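Putative lipoprotein (Clostridium perfringens ATCC 13124, PDB 4R7R) is of unknown function but, as a putative lipoprotein with an alpha-beta fold, is probably attached to the cell envelope and may bind lipid. Local coordinates at residues A[42-45]-A[46-50]. Numbering follows the deposited sequence.
Sequences DVRI and IDDLL
With CG of Arg44 set between its backbone N and carbonyl carbon (chi1 58°) and the chain bent at chi3 (-69°), the edge of the guanidinium is brought to the carboxylate of Asp48, four residues on. The grip is side-on and two-pronged: Arg44 NE meets Asp48 OD2 at 2.6 Å, nearly in the guanidinium plane, while Arg44 NH2 reaches Asp48 OD1 at 3.0 Å from a tilted position. Both oxygens are met on their syn sides, yet the two planes lie 50° apart, so this bidentate salt bridge is twisted rather than coplanar. A backbone bond spans the same pair, Asp48 N to Arg44 O at 3.0 Å, and Leu49 N follows with Ile45 O at 2.9 Å. One residue earlier, the i to i+4 link between Asp47 N and Val43 O runs through a water, which donates to Val43 O and accepts from Asp47 N at 2.8 Å; the bond from Ile46 N to Val43 O is weak at 3.5 Å. Away from the salt bridge, Ile45 CG2 packs on Ile46 CD1 at 3.7 Å, and both isoleucines touch Ile25 of strand 24-29, with Leu116 and Phe119 of helix 116-125 also against Ile45. The arrangement is that of the start of amphipathic helix 45-52, entered through a type I turn, with an i to i+4 Arg-Asp salt bridge from the residue just before the helix into its first turn.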
ATOM      1  N   ASP A  42     -13.815   6.732  -1.141  1.00 41.73           N
ATOM      2  CA  ASP A  42     -12.913   5.715  -1.671  1.00 38.36           C
ATOM      3  C   ASP A  42     -11.884   5.255  -0.653  1.00 37.71           C
ATOM      4  O   ASP A  42     -11.256   4.216  -0.829  1.00 37.45           O
ATOM      5  CB  ASP A  42     -12.188   6.242  -2.907  1.00 38.29           C
ATOM      6  CG  ASP A  42     -13.120   6.470  -4.078  1.00 41.94           C
ATOM      7  OD1 ASP A  42     -14.048   5.652  -4.279  1.00 42.88           O
ATOM      8  OD2 ASP A  42     -12.919   7.471  -4.798  1.00 43.84           O
ATOM      9  N   VAL A  43     -11.727   6.020   0.420  1.00 32.04           N
ATOM     10  CA  VAL A  43     -10.652   5.808   1.374  1.00 30.42           C
ATOM     11  C   VAL A  43     -10.728   4.425   2.047  1.00 30.44           C
ATOM     12  O   VAL A  43      -9.727   3.923   2.554  1.00 28.67           O
ATOM     13  CB  VAL A  43     -10.657   6.951   2.434  1.00 49.01           C
ATOM     14  CG1 VAL A  43     -10.998   6.444   3.842  1.00 47.68           C
ATOM     15  CG2 VAL A  43      -9.335   7.687   2.409  1.00 50.19           C
ATOM     16  N   ARG A  44     -11.900   3.791   2.008  1.00 32.82           N
ATOM     17  CA  ARG A  44     -12.101   2.501   2.667  1.00 34.17           C
ATOM     18  C   ARG A  44     -11.282   1.384   2.031  1.00 33.76           C
ATOM     19  O   ARG A  44     -11.260   0.258   2.550  1.00 34.06           O
ATOM     20  CB  ARG A  44     -13.582   2.105   2.667  1.00 36.19           C
ATOM     21  CG  ARG A  44     -14.235   2.005   1.290  1.00 37.90           C
ATOM     22  CD  ARG A  44     -15.619   1.357   1.394  1.00 44.29           C
ATOM     23  NE  ARG A  44     -15.515  -0.058   1.749  1.00 46.56           N
ATOM     24  CZ  ARG A  44     -16.491  -0.780   2.299  1.00 50.37           C
ATOM     25  NH1 ARG A  44     -17.663  -0.225   2.578  1.00 52.15           N
ATOM     26  NH2 ARG A  44     -16.283  -2.062   2.578  1.00 51.53           N
ATOM     27  N   ILE A  45     -10.612   1.712   0.923  1.00 33.74           N
ATOM     28  CA  ILE A  45      -9.772   0.777   0.176  1.00 31.66           C
ATOM     29  C   ILE A  45      -8.730   0.122   1.067  1.00 30.04           C
ATOM     30  O   ILE A  45      -8.451  -1.059   0.912  1.00 31.85           O
ATOM     31  CB  ILE A  45      -9.048   1.476  -1.039  1.00 35.95           C
ATOM     32  CG1 ILE A  45      -8.227   0.461  -1.841  1.00 33.72           C
ATOM     33  CG2 ILE A  45      -8.171   2.655  -0.575  1.00 34.19           C
ATOM     34  CD1 ILE A  45      -9.070  -0.562  -2.590  1.00 35.06           C
ATOM     35  N   ILE A  46      -8.167   0.871   2.009  1.00 28.61           N
ATOM     36  CA  ILE A  46      -7.071   0.335   2.818  1.00 29.49           C
ATOM     37  C   ILE A  46      -7.592  -0.694   3.793  1.00 30.71           C
ATOM     38  O   ILE A  46      -7.060  -1.801   3.891  1.00 31.89           O
ATOM     39  CB  ILE A  46      -6.321   1.437   3.592  1.00 34.06           C
ATOM     40  CG1 ILE A  46      -5.746   2.466   2.615  1.00 36.84           C
ATOM     41  CG2 ILE A  46      -5.196   0.831   4.441  1.00 34.25           C
ATOM     42  CD1 ILE A  46      -5.136   1.855   1.348  1.00 36.04           C
ATOM     43  N   ASP A  47      -8.638  -0.337   4.514  1.00 30.48           N
ATOM     44  CA  ASP A  47      -9.266  -1.278   5.414  1.00 35.19           C
ATOM     45  C   ASP A  47      -9.716  -2.589   4.726  1.00 34.65           C
ATOM     46  O   ASP A  47      -9.535  -3.691   5.267  1.00 35.75           O
ATOM     47  CB  ASP A  47     -10.453  -0.621   6.074  1.00 39.96           C
ATOM     48  CG  ASP A  47     -10.894  -1.359   7.286  1.00 49.04           C
ATOM     49  OD1 ASP A  47     -10.009  -1.695   8.112  1.00 50.83           O
ATOM     50  OD2 ASP A  47     -12.113  -1.625   7.397  1.00 55.49           O
ATOM     51  N   ASP A  48     -10.309  -2.450   3.540  1.00 34.33           N
ATOM     52  CA  ASP A  48     -10.848  -3.577   2.798  1.00 36.96           C
ATOM     53  C   ASP A  48      -9.695  -4.456   2.326  1.00 34.40           C
ATOM     54  O   ASP A  48      -9.783  -5.691   2.339  1.00 34.48           O
ATOM     55  CB  ASP A  48     -11.691  -3.098   1.608  1.00 38.25           C
ATOM     56  CG  ASP A  48     -13.017  -2.447   2.034  1.00 44.53           C
ATOM     57  OD1 ASP A  48     -13.447  -2.636   3.201  1.00 48.53           O
ATOM     58  OD2 ASP A  48     -13.648  -1.760   1.188  1.00 44.96           O
ATOM     59  N   LEU A  49      -8.607  -3.800   1.930  1.00 31.93           N
ATOM     60  CA  LEU A  49      -7.420  -4.497   1.466  1.00 30.08           C
ATOM     61  C   LEU A  49      -6.794  -5.299   2.605  1.00 31.51           C
ATOM     62  O   LEU A  49      -6.535  -6.489   2.455  1.00 32.29           O
ATOM     63  CB  LEU A  49      -6.410  -3.508   0.898  1.00 29.14           C
ATOM     64  CG  LEU A  49      -5.051  -4.097   0.488  1.00 30.46           C
ATOM     65  CD1 LEU A  49      -5.227  -5.189  -0.547  1.00 30.85           C
ATOM     66  CD2 LEU A  49      -4.131  -3.016  -0.044  1.00 29.05           C
ATOM     67  N   LEU A  50      -6.574  -4.640   3.743  1.00 30.17           N
ATOM     68  CA  LEU A  50      -5.888  -5.252   4.875  1.00 30.64           C
ATOM     69  C   LEU A  50      -6.691  -6.431   5.425  1.00 36.93           C
ATOM     70  O   LEU A  50      -6.123  -7.449   5.828  1.00 36.31           O
ATOM     71  CB  LEU A  50      -5.630  -4.220   5.988  1.00 29.53           C
ATOM     72  CG  LEU A  50      -4.706  -3.029   5.678  1.00 27.37           C
ATOM     73  CD1 LEU A  50      -4.408  -2.225   6.936  1.00 30.34           C
ATOM     74  CD2 LEU A  50      -3.400  -3.452   4.994  1.00 23.00           C
TER
HETATM   75  O   HOH W   1      -9.168   2.327   5.049  1.00 32.33           O